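Local coordinates for ORF73 (Murid herpesvirus 4, PDB 2YQ1), which probably binds DNA through this C-terminal domain of the viral latency-associated nuclear antigen, a domain that also pairs with a second copy of itself, at residues T76-L81 and Y94-F99; H46-V51 and K132-L137. All coordinates share one frame; numbering follows the deposited sequence.

Interaction 1: T76-L81 and Y94-F99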
loop_
_atom_site.group_PDB
_atom_site.type_symbol
_atom_site.label_atom_id
_atom_site.label_comp_id
_atom_site.label_asym_id
_atom_site.label_seq_id
_atom_site.Cartn_x
_atom_site.Cartn_y
_atom_site.Cartn_z
ATOM N N THR C 76 -0.114 1.361 -8.155
ATOM C CA THR C 76 -0.833 2.438 -7.495
ATOM C C THR C 76 -0.143 3.765 -7.777
ATOM O O THR C 76 1.039 3.792 -8.125
ATOM C CB THR C 76 -0.855 2.236 -5.962
ATOM O OG1 THR C 76 0.472 2.361 -5.444
ATOM C CG2 THR C 76 -1.404 0.868 -5.594
ATOM N N PRO C 77 -0.874 4.878 -7.617
ATOM C CA PRO C 77 -0.156 6.152 -7.599
ATOM C C PRO C 77 0.702 6.245 -6.345
ATOM O O PRO C 77 0.603 5.401 -5.448
ATOM C CB PRO C 77 -1.283 7.187 -7.541
ATOM C CG PRO C 77 -2.447 6.462 -6.980
ATOM C CD PRO C 77 -2.330 5.055 -7.483
ATOM N N VAL C 78 1.524 7.282 -6.269
ATOM C CA VAL C 78 2.424 7.431 -5.140
ATOM C C VAL C 78 1.691 7.946 -3.912
ATOM O O VAL C 78 0.985 8.948 -3.970
ATOM C CB VAL C 78 3.602 8.368 -5.459
ATOM C CG1 VAL C 78 4.645 8.278 -4.361
ATOM C CG2 VAL C 78 4.217 8.018 -6.805
ATOM N N SER C 79 1.858 7.243 -2.802
ATOM C CA SER C 79 1.377 7.725 -1.524
ATOM C C SER C 79 2.569 7.797 -0.579
ATOM O O SER C 79 3.720 7.777 -1.009
ATOM C CB SER C 79 0.298 6.796 -0.965
ATOM O OG SER C 79 -0.431 7.412 0.087
ATOM N N CYS C 80 2.297 7.867 0.711
ATOM C CA CYS C 80 3.371 7.964 1.677
ATOM C C CYS C 80 3.119 7.029 2.848
ATOM O O CYS C 80 1.971 6.722 3.176
ATOM C CB CYS C 80 3.512 9.405 2.159
ATOM S SG CYS C 80 2.131 9.982 3.137
ATOM N N LEU C 81 4.202 6.561 3.458
ATOM C CA LEU C 81 4.110 5.689 4.620
ATOM C C LEU C 81 3.781 6.518 5.858
ATOM O O LEU C 81 4.048 7.717 5.892
ATOM C CB LEU C 81 5.424 4.925 4.809
ATOM C CG LEU C 81 5.717 3.870 3.741
ATOM C CD1 LEU C 81 7.111 3.288 3.913
ATOM C CD2 LEU C 81 4.661 2.775 3.779
ATOM N N TYR C 94 7.976 7.869 0.838
ATOM C CA TYR C 94 6.915 7.697 -0.141
ATOM C C TYR C 94 6.941 6.269 -0.671
ATOM O O TYR C 94 7.967 5.596 -0.598
ATOM C CB TYR C 94 7.057 8.726 -1.267
ATOM C CG TYR C 94 7.023 10.152 -0.760
ATOM C CD1 TYR C 94 8.178 10.771 -0.293
ATOM C CD2 TYR C 94 5.833 10.870 -0.721
ATOM C CE1 TYR C 94 8.150 12.066 0.187
ATOM C CE2 TYR C 94 5.796 12.169 -0.246
ATOM C CZ TYR C 94 6.956 12.762 0.208
ATOM O OH TYR C 94 6.923 14.055 0.683
ATOM N N TYR C 95 5.819 5.801 -1.203
ATOM C CA TYR C 95 5.758 4.427 -1.687
ATOM C C TYR C 95 4.688 4.251 -2.753
ATOM O O TYR C 95 3.761 5.057 -2.869
ATOM C CB TYR C 95 5.491 3.448 -0.535
ATOM C CG TYR C 95 4.018 3.293 -0.238
ATOM C CD1 TYR C 95 3.361 4.196 0.586
ATOM C CD2 TYR C 95 3.280 2.245 -0.784
ATOM C CE1 TYR C 95 2.012 4.069 0.851
ATOM C CE2 TYR C 95 1.931 2.114 -0.524
ATOM C CZ TYR C 95 1.305 3.027 0.297
ATOM O OH TYR C 95 -0.037 2.899 0.563
ATOM N N LEU C 96 4.810 3.169 -3.510
ATOM C CA LEU C 96 3.717 2.700 -4.346
ATOM C C LEU C 96 3.710 1.180 -4.344
ATOM O O LEU C 96 4.684 0.551 -3.930
ATOM C CB LEU C 96 3.816 3.267 -5.771
ATOM C CG LEU C 96 5.049 3.017 -6.647
ATOM C CD1 LEU C 96 5.082 1.616 -7.257
ATOM C CD2 LEU C 96 5.104 4.066 -7.752
ATOM N N LEU C 97 2.612 0.593 -4.805
ATOM C CA LEU C 97 2.520 -0.854 -4.906
ATOM C C LEU C 97 2.408 -1.244 -6.370
ATOM O O LEU C 97 1.569 -0.721 -7.100
ATOM C CB LEU C 97 1.294 -1.361 -4.146
ATOM C CG LEU C 97 1.325 -1.071 -2.647
ATOM C CD1 LEU C 97 0.001 -1.418 -1.993
ATOM C CD2 LEU C 97 2.459 -1.852 -2.015
ATOM N N SER C 98 3.271 -2.158 -6.795
ATOM C CA SER C 98 3.177 -2.726 -8.128
ATOM C C SER C 98 2.668 -4.150 -8.004
ATOM O O SER C 98 3.418 -5.047 -7.624
ATOM C CB SER C 98 4.541 -2.720 -8.808
ATOM O OG SER C 98 5.048 -1.405 -8.921
ATOM N N PHE C 99 1.401 -4.355 -8.349
ATOM C CA PHE C 99 0.768 -5.659 -8.205
ATOM C C PHE C 99 1.093 -6.587 -9.372
ATOM O O PHE C 99 1.119 -6.168 -10.532
ATOM C CB PHE C 99 -0.750 -5.504 -8.075
ATOM C CG PHE C 99 -1.176 -4.648 -6.916
ATOM C CD1 PHE C 99 -1.301 -5.189 -5.645
ATOM C CD2 PHE C 99 -1.442 -3.300 -7.093
ATOM C CE1 PHE C 99 -1.691 -4.400 -4.571
ATOM C CE2 PHE C 99 -1.829 -2.508 -6.029
ATOM C CZ PHE C 99 -1.952 -3.057 -4.764
HETATM O O HOH W 1 -1.750 5.487 1.131
#

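Interaction 2: H46-V51 and K132-L137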
loop_
_atom_site.group_PDB
_atom_site.type_symbol
_atom_site.label_atom_id
_atom_site.label_comp_id
_atom_site.label_asym_id
_atom_site.label_seq_id
_atom_site.Cartn_x
_atom_site.Cartn_y
_atom_site.Cartn_z
ATOM N N HIS C 46 -5.673 -13.397 -10.805
ATOM C CA HIS C 46 -5.517 -12.816 -9.484
ATOM C C HIS C 46 -4.137 -12.202 -9.336
ATOM O O HIS C 46 -3.159 -12.684 -9.903
ATOM C CB HIS C 46 -5.748 -13.866 -8.394
ATOM C CG HIS C 46 -7.106 -14.492 -8.443
ATOM N ND1 HIS C 46 -8.256 -13.805 -8.121
ATOM C CD2 HIS C 46 -7.498 -15.741 -8.788
ATOM C CE1 HIS C 46 -9.297 -14.605 -8.261
ATOM N NE2 HIS C 46 -8.865 -15.786 -8.662
ATOM N N PHE C 47 -4.073 -11.120 -8.576
ATOM C CA PHE C 47 -2.809 -10.526 -8.193
ATOM C C PHE C 47 -2.553 -10.872 -6.736
ATOM O O PHE C 47 -2.987 -10.153 -5.831
ATOM C CB PHE C 47 -2.842 -9.014 -8.397
ATOM C CG PHE C 47 -3.010 -8.607 -9.839
ATOM C CD1 PHE C 47 -4.258 -8.641 -10.447
ATOM C CD2 PHE C 47 -1.921 -8.181 -10.585
ATOM C CE1 PHE C 47 -4.412 -8.268 -11.773
ATOM C CE2 PHE C 47 -2.073 -7.805 -11.908
ATOM C CZ PHE C 47 -3.321 -7.847 -12.500
ATOM N N LYS C 48 -1.863 -11.983 -6.512
ATOM C CA LYS C 48 -1.599 -12.453 -5.156
ATOM C C LYS C 48 -0.384 -11.765 -4.553
ATOM O O LYS C 48 -0.152 -11.844 -3.349
ATOM C CB LYS C 48 -1.370 -13.966 -5.150
ATOM C CG LYS C 48 -2.613 -14.791 -5.447
ATOM C CD LYS C 48 -2.319 -16.280 -5.322
ATOM C CE LYS C 48 -3.596 -17.115 -5.378
ATOM N NZ LYS C 48 -4.453 -16.928 -4.172
ATOM N N SER C 49 0.381 -11.075 -5.391
ATOM C CA SER C 49 1.650 -10.514 -4.955
ATOM C C SER C 49 1.834 -9.081 -5.423
ATOM O O SER C 49 1.082 -8.583 -6.258
ATOM C CB SER C 49 2.804 -11.369 -5.475
ATOM O OG SER C 49 2.707 -12.697 -4.993
ATOM N N ALA C 50 2.841 -8.425 -4.862
ATOM C CA ALA C 50 3.191 -7.071 -5.255
ATOM C C ALA C 50 4.606 -6.742 -4.814
ATOM O O ALA C 50 5.172 -7.411 -3.951
ATOM C CB ALA C 50 2.208 -6.073 -4.663
ATOM N N VAL C 51 5.177 -5.708 -5.414
ATOM C CA VAL C 51 6.401 -5.130 -4.895
ATOM C C VAL C 51 6.062 -3.729 -4.431
ATOM O O VAL C 51 5.510 -2.935 -5.192
ATOM C CB VAL C 51 7.497 -5.021 -5.973
ATOM C CG1 VAL C 51 8.772 -4.427 -5.362
ATOM C CG2 VAL C 51 7.784 -6.377 -6.599
ATOM N N LYS C 132 -3.435 -12.577 0.945
ATOM C CA LYS C 132 -4.218 -13.802 1.048
ATOM C C LYS C 132 -5.723 -13.514 1.014
ATOM O O LYS C 132 -6.228 -12.712 1.803
ATOM C CB LYS C 132 -3.837 -14.582 2.315
ATOM C CG LYS C 132 -4.051 -13.838 3.624
ATOM C CD LYS C 132 -3.835 -14.760 4.816
ATOM C CE LYS C 132 -4.568 -16.083 4.630
ATOM N NZ LYS C 132 -4.033 -17.140 5.531
ATOM N N PRO C 133 -6.440 -14.148 0.072
ATOM C CA PRO C 133 -5.890 -15.080 -0.920
ATOM C C PRO C 133 -5.247 -14.339 -2.085
ATOM O O PRO C 133 -4.456 -14.917 -2.827
ATOM C CB PRO C 133 -7.130 -15.827 -1.404
ATOM C CG PRO C 133 -8.222 -14.818 -1.293
ATOM C CD PRO C 133 -7.901 -13.997 -0.064
ATOM N N TYR C 134 -5.604 -13.068 -2.232
ATOM C CA TYR C 134 -5.031 -12.187 -3.242
ATOM C C TYR C 134 -5.442 -10.750 -2.954
ATOM O O TYR C 134 -6.235 -10.495 -2.045
ATOM C CB TYR C 134 -5.466 -12.596 -4.653
ATOM C CG TYR C 134 -6.914 -13.021 -4.765
ATOM C CD1 TYR C 134 -7.938 -12.084 -4.795
ATOM C CD2 TYR C 134 -7.253 -14.367 -4.855
ATOM C CE1 TYR C 134 -9.259 -12.476 -4.900
ATOM C CE2 TYR C 134 -8.568 -14.768 -4.960
ATOM C CZ TYR C 134 -9.568 -13.820 -4.984
ATOM O OH TYR C 134 -10.879 -14.219 -5.089
ATOM N N PHE C 135 -4.887 -9.815 -3.716
ATOM C CA PHE C 135 -5.247 -8.409 -3.584
ATOM C C PHE C 135 -6.594 -8.055 -4.237
ATOM O O PHE C 135 -6.904 -8.525 -5.336
ATOM C CB PHE C 135 -4.136 -7.521 -4.164
ATOM C CG PHE C 135 -2.881 -7.482 -3.337
ATOM C CD1 PHE C 135 -2.804 -6.690 -2.202
ATOM C CD2 PHE C 135 -1.759 -8.206 -3.720
ATOM C CE1 PHE C 135 -1.643 -6.645 -1.446
ATOM C CE2 PHE C 135 -0.596 -8.165 -2.973
ATOM C CZ PHE C 135 -0.537 -7.383 -1.833
ATOM N N PRO C 136 -7.396 -7.221 -3.549
ATOM C CA PRO C 136 -8.756 -6.767 -3.877
ATOM C C PRO C 136 -8.727 -5.718 -4.982
ATOM O O PRO C 136 -9.198 -4.602 -4.786
ATOM C CB PRO C 136 -9.233 -6.128 -2.578
ATOM C CG PRO C 136 -7.979 -5.564 -1.997
ATOM C CD PRO C 136 -6.926 -6.608 -2.292
ATOM N N LEU C 137 -8.221 -6.077 -6.152
ATOM C CA LEU C 137 -8.216 -5.152 -7.273
ATOM C C LEU C 137 -9.589 -5.110 -7.937
ATOM O O LEU C 137 -10.199 -6.155 -8.190
ATOM C CB LEU C 137 -7.131 -5.528 -8.290
ATOM C CG LEU C 137 -5.700 -5.031 -8.073
ATOM C CD1 LEU C 137 -5.173 -5.542 -6.735
ATOM C CD2 LEU C 137 -4.821 -5.529 -9.157
HETATM O O HOH W 2 -6.798 -10.085 -7.511
#

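Interaction 1: T76-L81 and Y94-F99
Thr-76 grips Leu-97 twice: its N donates to Leu-97 O at 2.9 Å, and its OG1 accepts Leu-97 N at 2.8 Å in an almost straight bond (172°). Chi1 of 67° sets the hydroxyl between the backbone N and carbonyl carbon, where it does the work of a strand carbonyl and donates its own hydrogen bond to Pro-77 O. Thr-76 O, turned out of the pairing, is bonded by His-65 ND1, while CG2 meets the edge of the Phe-99 ring, 3.4 Å from CE2. After Pro-77, Val-78 CG1 lies 3.9 Å from Tyr-94 CB, and Val-78 CG2 faces Leu-96; both Val-78 and Tyr-94 touch Leu-61 of helix 60-67. Regular pairing returns at Ser-79, whose N reaches Tyr-95 O at 2.9 Å and whose O receives Tyr-95 N at 2.9 Å. Water links Ser-79 OG to Tyr-95 OH, which also bonds Tyr-95 OH of the second subunit. Cys-80 and Tyr-94 form a non-hydrogen-bonded pair, and Cys-80 O lies at the edge of the Tyr-95 ring. Leu-81 CD2 comes within 3.7 Å of Tyr-95 CD1. The result is an antiparallel pair whose outer strand is broken at Pro-77 and Val-78, with the Thr-76 hydroxyl standing in for a backbone acceptor, consistent with the dimeric beta-barrel fold of LANA and EBNA1 DNA-binding domains.

Interaction 2: H46-V51 and K132-L137
His-46 and Tyr-134 lie face on face in an offset stack, centroids 3.9 Å apart and planes only 17° from parallel. Imidazole ND1 sits over the centre of the phenol ring, and Pro-133 CG touches the opposite face, so the tyrosine is sandwiched; the peptide bond before that proline is cis. Tyr-134 has chi1 of 40°, which tucks its ring between its own N and carbonyl carbon and lays it against the histidine. Lys-48 runs extended past Tyr-134, with CG 3.7 Å from the tyrosine CB, then bends at its last torsion, carrying NZ to Pro-133 O; the modelled separation is implausibly short, so the details of that bond are doubtful. Further in, Phe-135 N donates to Phe-47 O at 2.9 Å, and the same oxygen lies near the plane of the Phe-135 ring, at its edge. Water joins Phe-47 N to Phe-135 O. Leu-137 CD2 makes a CH-pi contact over one face of the Phe-47 ring, 3.8 Å from its centroid. Ala-50 CB abuts Phe-135 CE2. The loop after strand 125-132 thus crosses residues 46-50, which lead into strand 49-55, at about a right angle; Phe-47 and Leu-137 both pack on Leu-74 and Phe-99, while Ser-49 and Val-51 turn to helix 103-120.

Interaction 1 is nested in sequence within the long chain loop closed by interaction 2; their centres lie about 15 Å apart, and both reach the same antiparallel sheet. Strands 94-100 and 49-55 are neighbours there: Ser-98 N probably bonds Val-51 O at 2.9 Å. Phe-99 joins the two through its side chain. Its ring meets that of Phe-135 edge to face, with Phe-99 CE1 3.5 Å from Phe-135 CD1, and Phe-47 CD2 approaches Phe-99 C at 3.6 Å. Both contacts also reach the second subunit: Leu-81 packs on Phe-99 of that chain, Phe-135 on its Val-129, and Lys-132 pairs with one of its strands, continuing the sheet across the dimer interface.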